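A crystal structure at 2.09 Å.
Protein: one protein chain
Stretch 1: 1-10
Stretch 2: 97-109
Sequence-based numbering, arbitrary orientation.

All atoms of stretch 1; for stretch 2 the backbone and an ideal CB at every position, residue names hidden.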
ATOM      1  N   GLN A   1      10.250 -19.533  10.433  1.00 45.40           N
ATOM      2  CA  GLN A   1       9.693 -20.275  11.563  1.00 48.12           C
ATOM      3  C   GLN A   1       8.166 -20.269  11.530  1.00 49.69           C
ATOM      4  O   GLN A   1       7.523 -21.290  11.785  1.00 39.56           O
ATOM      5  CB  GLN A   1      10.189 -19.693  12.887  1.00 46.81           C
ATOM      6  CG  GLN A   1      10.936 -20.692  13.751  1.00 53.28           C
ATOM      7  CD  GLN A   1      11.204 -20.177  15.152  1.00 63.70           C
ATOM      8  OE1 GLN A   1      11.402 -18.978  15.359  1.00 67.17           O
ATOM      9  NE2 GLN A   1      11.209 -21.083  16.124  1.00 56.83           N
ATOM     10  N   VAL A   2       7.588 -19.114  11.215  1.00 40.10           N
ATOM     11  CA  VAL A   2       6.143 -18.963  11.108  1.00 43.13           C
ATOM     12  C   VAL A   2       5.826 -18.745   9.636  1.00 40.56           C
ATOM     13  O   VAL A   2       6.099 -17.672   9.084  1.00 36.89           O
ATOM     14  CB  VAL A   2       5.625 -17.809  11.976  1.00 44.27           C
ATOM     15  CG1 VAL A   2       4.120 -17.738  11.905  1.00 41.54           C
ATOM     16  CG2 VAL A   2       6.074 -17.996  13.419  1.00 38.41           C
ATOM     17  N   GLN A   3       5.261 -19.764   8.995  1.00 41.92           N
ATOM     18  CA  GLN A   3       5.103 -19.792   7.547  1.00 47.72           C
ATOM     19  C   GLN A   3       3.682 -19.444   7.126  1.00 45.96           C
ATOM     20  O   GLN A   3       2.708 -19.891   7.739  1.00 42.92           O
ATOM     21  CB  GLN A   3       5.482 -21.163   6.987  1.00 51.07           C
ATOM     22  CG  GLN A   3       6.917 -21.560   7.276  1.00 54.74           C
ATOM     23  CD  GLN A   3       7.110 -23.059   7.271  1.00 65.75           C
ATOM     24  OE1 GLN A   3       6.761 -23.743   8.233  1.00 69.64           O
ATOM     25  NE2 GLN A   3       7.669 -23.581   6.184  1.00 73.99           N
ATOM     26  N   GLN A   4       3.579 -18.655   6.059  1.00 43.48           N
ATOM     27  CA  GLN A   4       2.314 -18.264   5.458  1.00 43.53           C
ATOM     28  C   GLN A   4       2.462 -18.315   3.946  1.00 43.07           C
ATOM     29  O   GLN A   4       3.557 -18.123   3.411  1.00 46.26           O
ATOM     30  CB  GLN A   4       1.882 -16.848   5.872  1.00 39.25           C
ATOM     31  CG  GLN A   4       1.598 -16.664   7.350  1.00 40.62           C
ATOM     32  CD  GLN A   4       1.091 -15.266   7.657  1.00 40.71           C
ATOM     33  OE1 GLN A   4       1.773 -14.476   8.312  1.00 42.18           O
ATOM     34  NE2 GLN A   4      -0.108 -14.951   7.173  1.00 37.15           N
ATOM     35  N   GLU A   5       1.357 -18.571   3.258  1.00 40.79           N
ATOM     36  CA  GLU A   5       1.396 -18.513   1.808  1.00 44.82           C
ATOM     37  C   GLU A   5       1.597 -17.062   1.377  1.00 45.26           C
ATOM     38  O   GLU A   5       0.995 -16.155   1.958  1.00 37.92           O
ATOM     39  CB  GLU A   5       0.102 -19.060   1.209  1.00 46.40           C
ATOM     40  CG  GLU A   5      -0.111 -20.546   1.437  1.00 49.12           C
ATOM     41  CD  GLU A   5       1.025 -21.386   0.885  1.00 55.97           C
ATOM     42  OE1 GLU A   5       1.062 -21.597  -0.346  1.00 63.89           O
ATOM     43  OE2 GLU A   5       1.877 -21.836   1.679  1.00 63.94           O
ATOM     44  N   PRO A   6       2.465 -16.808   0.393  1.00 51.39           N
ATOM     45  CA  PRO A   6       2.758 -15.412   0.021  1.00 49.09           C
ATOM     46  C   PRO A   6       1.536 -14.628  -0.432  1.00 48.65           C
ATOM     47  O   PRO A   6       1.436 -13.427  -0.147  1.00 46.33           O
ATOM     48  CB  PRO A   6       3.796 -15.562  -1.102  1.00 53.94           C
ATOM     49  CG  PRO A   6       3.611 -16.955  -1.617  1.00 60.51           C
ATOM     50  CD  PRO A   6       3.211 -17.773  -0.431  1.00 51.95           C
ATOM     51  N   SER A   7       0.610 -15.262  -1.146  1.00 38.22           N
ATOM     52  CA  SER A   7      -0.536 -14.537  -1.669  1.00 40.24           C
ATOM     53  C   SER A   7      -1.760 -15.438  -1.702  1.00 43.32           C
ATOM     54  O   SER A   7      -1.659 -16.669  -1.699  1.00 45.56           O
ATOM     55  CB  SER A   7      -0.250 -13.978  -3.068  1.00 42.08           C
ATOM     56  OG  SER A   7       0.173 -15.004  -3.944  1.00 50.22           O
ATOM     57  N   ALA A   8      -2.924 -14.795  -1.737  1.00 43.06           N
ATOM     58  CA  ALA A   8      -4.204 -15.476  -1.858  1.00 41.22           C
ATOM     59  C   ALA A   8      -5.141 -14.582  -2.655  1.00 43.82           C
ATOM     60  O   ALA A   8      -4.981 -13.358  -2.688  1.00 39.77           O
ATOM     61  CB  ALA A   8      -4.807 -15.803  -0.489  1.00 36.10           C
ATOM     62  N   GLU A   9      -6.129 -15.199  -3.293  1.00 45.15           N
ATOM     63  CA  GLU A   9      -7.077 -14.444  -4.094  1.00 47.51           C
ATOM     64  C   GLU A   9      -8.456 -15.075  -3.982  1.00 47.58           C
ATOM     65  O   GLU A   9      -8.598 -16.293  -3.858  1.00 42.00           O
ATOM     66  CB  GLU A   9      -6.640 -14.376  -5.568  1.00 50.49           C
ATOM     67  CG  GLU A   9      -6.736 -15.705  -6.305  1.00 64.92           C
ATOM     68  CD  GLU A   9      -6.411 -15.591  -7.785  1.00 76.43           C
ATOM     69  OE1 GLU A   9      -5.357 -16.115  -8.204  1.00 82.78           O
ATOM     70  OE2 GLU A   9      -7.211 -14.983  -8.527  1.00 76.08           O
ATOM     71  N   THR A  10      -9.472 -14.222  -4.035  1.00 39.08           N
ATOM     72  CA  THR A  10     -10.853 -14.659  -3.909  1.00 41.03           C
ATOM     73  C   THR A  10     -11.743 -13.614  -4.560  1.00 40.22           C
ATOM     74  O   THR A  10     -11.358 -12.454  -4.719  1.00 39.87           O
ATOM     75  CB  THR A  10     -11.257 -14.876  -2.446  1.00 38.41           C
ATOM     76  OG1 THR A  10     -12.514 -15.561  -2.394  1.00 38.65           O
ATOM     77  CG2 THR A  10     -11.387 -13.545  -1.722  1.00 36.35           C
ATOM     78  N   UNK A  97       7.135 -12.370  20.610  1.00 56.12           N
ATOM     79  CA  UNK A  97       6.150 -12.535  19.556  1.00 49.55           C
ATOM     80  C   UNK A  97       6.889 -12.710  18.235  1.00 52.20           C
ATOM     81  O   UNK A  97       7.813 -11.949  17.932  1.00 57.07           O
ATOM     82  CB  UNK A  97       5.190 -11.345  19.501  1.00 49.55           C
ATOM     83  N   UNK A  98       6.493 -13.711  17.451  1.00 40.74           N
ATOM     84  CA  UNK A  98       7.135 -13.982  16.171  1.00 37.67           C
ATOM     85  C   UNK A  98       6.092 -13.892  15.068  1.00 42.56           C
ATOM     86  O   UNK A  98       5.094 -14.622  15.092  1.00 42.88           O
ATOM     87  CB  UNK A  98       7.812 -15.354  16.171  1.00 37.67           C
ATOM     88  N   UNK A  99       6.339 -13.020  14.096  1.00 38.86           N
ATOM     89  CA  UNK A  99       5.402 -12.764  13.013  1.00 38.52           C
ATOM     90  C   UNK A  99       5.634 -13.704  11.841  1.00 38.90           C
ATOM     91  O   UNK A  99       6.764 -14.098  11.542  1.00 39.58           O
ATOM     92  CB  UNK A  99       5.513 -11.310  12.549  1.00 38.52           C
ATOM     93  N   UNK A 100       4.546 -14.016  11.145  1.00 36.14           N
ATOM     94  CA  UNK A 100       4.633 -14.759   9.911  1.00 32.59           C
ATOM     95  C   UNK A 100       5.055 -13.873   8.761  1.00 34.92           C
ATOM     96  O   UNK A 100       5.158 -12.653   8.877  1.00 40.61           O
ATOM     97  CB  UNK A 100       3.293 -15.428   9.598  1.00 32.59           C
ATOM     98  N   UNK A 101       5.330 -14.512   7.627  1.00 41.62           N
ATOM     99  CA  UNK A 101       5.799 -13.784   6.457  1.00 44.47           C
ATOM    100  C   UNK A 101       4.699 -12.960   5.797  1.00 45.42           C
ATOM    101  O   UNK A 101       5.003 -12.133   4.933  1.00 44.44           O
ATOM    102  CB  UNK A 101       6.388 -14.763   5.440  1.00 44.47           C
ATOM    103  N   UNK A 102       3.436 -13.173   6.163  1.00 41.31           N
ATOM    104  CA  UNK A 102       2.349 -12.391   5.615  1.00 36.56           C
ATOM    105  C   UNK A 102       1.758 -12.965   4.347  1.00 39.95           C
ATOM    106  O   UNK A 102       2.488 -13.437   3.469  1.00 42.33           O
ATOM    107  CB  UNK A 102       2.832 -10.964   5.346  1.00 36.56           C
ATOM    108  N   UNK A 103       0.431 -12.954   4.252  1.00 30.96           N
ATOM    109  CA  UNK A 103      -0.283 -13.412   3.067  1.00 33.87           C
ATOM    110  C   UNK A 103      -1.007 -12.226   2.445  1.00 33.97           C
ATOM    111  O   UNK A 103      -1.821 -11.573   3.108  1.00 32.70           O
ATOM    112  CB  UNK A 103      -1.264 -14.534   3.411  1.00 33.87           C
ATOM    113  N   UNK A 104      -0.715 -11.955   1.177  1.00 36.39           N
ATOM    114  CA  UNK A 104      -1.278 -10.802   0.478  1.00 39.29           C
ATOM    115  C   UNK A 104      -2.595 -11.228  -0.156  1.00 37.72           C
ATOM    116  O   UNK A 104      -2.603 -11.975  -1.138  1.00 37.52           O
ATOM    117  CB  UNK A 104      -0.310 -10.259  -0.575  1.00 39.29           C
ATOM    118  N   UNK A 105      -3.708 -10.765   0.408  1.00 33.26           N
ATOM    119  CA  UNK A 105      -5.025 -11.151  -0.084  1.00 36.68           C
ATOM    120  C   UNK A 105      -5.499 -10.166  -1.144  1.00 36.81           C
ATOM    121  O   UNK A 105      -5.453  -8.949  -0.943  1.00 37.78           O
ATOM    122  CB  UNK A 105      -6.032 -11.225   1.066  1.00 36.68           C
ATOM    123  N   UNK A 106      -5.956 -10.706  -2.266  1.00 39.15           N
ATOM    124  CA  UNK A 106      -6.549  -9.944  -3.353  1.00 44.70           C
ATOM    125  C   UNK A 106      -8.009 -10.356  -3.460  1.00 45.57           C
ATOM    126  O   UNK A 106      -8.319 -11.551  -3.424  1.00 45.14           O
ATOM    127  CB  UNK A 106      -5.806 -10.171  -4.671  1.00 44.70           C
ATOM    128  N   UNK A 107      -8.902  -9.378  -3.572  1.00 37.63           N
ATOM    129  CA  UNK A 107     -10.335  -9.636  -3.625  1.00 36.53           C
ATOM    130  C   UNK A 107     -10.861  -9.040  -4.919  1.00 42.16           C
ATOM    131  O   UNK A 107     -10.810  -7.819  -5.117  1.00 37.56           O
ATOM    132  CB  UNK A 107     -11.059  -9.055  -2.409  1.00 36.53           C
ATOM    133  N   UNK A 108     -11.372  -9.903  -5.796  1.00 49.03           N
ATOM    134  CA  UNK A 108     -11.813  -9.491  -7.118  1.00 53.34           C
ATOM    135  C   UNK A 108     -13.304  -9.214  -7.110  1.00 50.83           C
ATOM    136  O   UNK A 108     -14.097 -10.141  -6.882  1.00 52.25           O
ATOM    137  CB  UNK A 108     -11.473 -10.558  -8.160  1.00 53.34           C
ATOM    138  N   UNK A 109     -13.729  -7.984  -7.373  1.00 45.32           N
ATOM    139  CA  UNK A 109     -15.162  -7.693  -7.451  1.00 51.46           C
ATOM    140  C   UNK A 109     -15.793  -8.348  -8.669  1.00 48.53           C
ATOM    141  O   UNK A 109     -15.125  -8.704  -9.640  1.00 47.18           O
ATOM    142  CB  UNK A 109     -15.399  -6.182  -7.491  1.00 51.46           C
TER

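Position 97 is out of reach of stretch 1; it is Leu97. At 98 the CA-to-CB bond points toward stretch 1, and the ideal CB stands 4.2 Å from Val2 CG2. A small or beta-branched side chain would suit, apolar or with one hydroxyl. Thr98 is deposited, and its CG2 packs 3.7 Å from Val2 CG2. Position 99 points away and is free as far as stretch 1 is concerned; it is Phe99, whose backbone O shares a water with Val2 N.

Position 100 is the one where stretch 1 itself excludes a side chain. An ideal CB there would fall 2.2 Å from Gln4 OE1, a clash, and 3.4 Å from Val2 CG1, so stretch 1 leaves room only for glycine. Gly100 lets its CA approach Val2 O to 3.4 Å in a CA-H...O contact. At 101 the bond runs sideways with space around it, and small polar residues are plausible. Thr101 places OG1 2.7 Å from the O of a water that accepts a hydrogen bond from Gln4 N.

Position 102 calls for glycine on different grounds: at phi 89° and psi 137°, a CB would jam against the carbonyl O of 101. Gly102 N gives a weak hydrogen bond to Gln4 OE1 (3.0 Å).

At 103 the ideal CB is 3.1 Å from Glu5 O, an acceptor so near that a short hydroxyl side chain, serine or threonine, is attractive. Thr103 answers with a very short hydrogen bond from OG1 to Glu5 O (2.5 Å), takes another from a water that accepts from Glu5 N, and lays CG2 3.9 Å from Ala8 CB.

From 104 to 108 a parallel ladder governs. Its hydrogen bonds are all backbone, from the N of 104 to Pro6 O (2.9 Å) through to the N of 108 to Thr10 O (2.8 Å), so they leave side-chain choice open. Position 104 shares a face with Ser7 and Glu9, where polar or long residues fit; Arg104 is extended, its end leading away. Position 105 joins the face of Ala8 and Thr10, and the small Ala8 leaves room for a branched apolar chain: Leu105 CD1 reaches 4.1 Å from Ala8 CB. Position 106, beside Glu9, suits something small or polar, and is Ser106. At 107, next to Thr10, a beta-branched residue fits; Val107 CG2 meets Thr10 CG2 at 4.0 Å. At 108 a long polar chain could reach the Glu9 carboxylate, and the end of Gln108 does come nearer to stretch 1. Position 109 points away and is Pro109.

Stretch 2 (97-109) LTFGTGTRLSVQP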
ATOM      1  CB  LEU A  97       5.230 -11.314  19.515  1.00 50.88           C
ATOM      2  CG  LEU A  97       3.958 -11.341  18.671  1.00 50.70           C
ATOM      3  CD1 LEU A  97       2.915 -12.241  19.310  1.00 52.97           C
ATOM      4  CD2 LEU A  97       3.409  -9.927  18.494  1.00 45.05           C
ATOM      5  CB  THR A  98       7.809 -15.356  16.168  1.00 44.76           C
ATOM      6  OG1 THR A  98       8.759 -15.424  17.239  1.00 47.51           O
ATOM      7  CG2 THR A  98       8.531 -15.584  14.853  1.00 40.62           C
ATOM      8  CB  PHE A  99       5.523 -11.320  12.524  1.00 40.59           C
ATOM      9  CG  PHE A  99       4.757 -10.338  13.353  1.00 41.97           C
ATOM     10  CD1 PHE A  99       3.433 -10.052  13.062  1.00 38.92           C
ATOM     11  CD2 PHE A  99       5.360  -9.698  14.424  1.00 43.25           C
ATOM     12  CE1 PHE A  99       2.723  -9.149  13.826  1.00 39.37           C
ATOM     13  CE2 PHE A  99       4.657  -8.790  15.193  1.00 41.88           C
ATOM     14  CZ  PHE A  99       3.336  -8.515  14.893  1.00 43.01           C
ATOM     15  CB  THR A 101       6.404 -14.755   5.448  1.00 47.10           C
ATOM     16  OG1 THR A 101       5.595 -15.933   5.380  1.00 55.11           O
ATOM     17  CG2 THR A 101       7.818 -15.136   5.868  1.00 47.86           C
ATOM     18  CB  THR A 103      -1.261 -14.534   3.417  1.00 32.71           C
ATOM     19  OG1 THR A 103      -0.517 -15.688   3.831  1.00 31.94           O
ATOM     20  CG2 THR A 103      -2.112 -14.899   2.201  1.00 34.31           C
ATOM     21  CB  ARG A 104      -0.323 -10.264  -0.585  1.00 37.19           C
ATOM     22  CG  ARG A 104      -0.921  -9.094  -1.308  1.00 48.17           C
ATOM     23  CD  ARG A 104       0.043  -8.288  -2.166  1.00 56.47           C
ATOM     24  NE  ARG A 104      -0.733  -7.402  -2.962  1.00 68.44           N
ATOM     25  CZ  ARG A 104      -1.120  -6.177  -2.600  1.00 72.19           C
ATOM     26  NH1 ARG A 104      -1.876  -5.392  -3.361  1.00 67.78           N
ATOM     27  NH2 ARG A 104      -0.721  -5.690  -1.432  1.00 63.31           N
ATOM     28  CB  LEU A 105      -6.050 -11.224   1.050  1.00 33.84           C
ATOM     29  CG  LEU A 105      -7.485 -11.499   0.572  1.00 32.23           C
ATOM     30  CD1 LEU A 105      -7.561 -12.834  -0.159  1.00 27.49           C
ATOM     31  CD2 LEU A 105      -8.493 -11.445   1.715  1.00 31.74           C
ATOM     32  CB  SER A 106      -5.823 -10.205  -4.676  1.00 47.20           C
ATOM     33  OG  SER A 106      -4.776  -9.273  -4.877  1.00 61.39           O
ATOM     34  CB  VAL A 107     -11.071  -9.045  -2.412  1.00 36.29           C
ATOM     35  CG1 VAL A 107     -12.579  -9.258  -2.543  1.00 31.12           C
ATOM     36  CG2 VAL A 107     -10.548  -9.654  -1.120  1.00 36.21           C
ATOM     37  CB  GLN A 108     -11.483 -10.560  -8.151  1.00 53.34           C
ATOM     38  CG  GLN A 108      -9.998 -10.702  -8.426  1.00 59.35           C
ATOM     39  CD  GLN A 108      -9.550 -12.146  -8.455  1.00 68.76           C
ATOM     40  OE1 GLN A 108      -8.494 -12.492  -7.926  1.00 74.35           O
ATOM     41  NE2 GLN A 108     -10.355 -13.003  -9.075  1.00 70.21           N
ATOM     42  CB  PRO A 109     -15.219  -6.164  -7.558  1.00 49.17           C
ATOM     43  CG  PRO A 109     -13.840  -5.679  -7.192  1.00 53.18           C
ATOM     44  CD  PRO A 109     -12.904  -6.782  -7.569  1.00 48.45           C
TER
HETATM   45  O   HOH W   1       8.659 -16.373  10.895  1.00 55.33           O
HETATM   46  O   HOH W   2       6.615 -18.411   4.806  1.00 55.55           O
HETATM   47  O   HOH W   3      -1.155 -18.289   4.310  1.00 34.35           O
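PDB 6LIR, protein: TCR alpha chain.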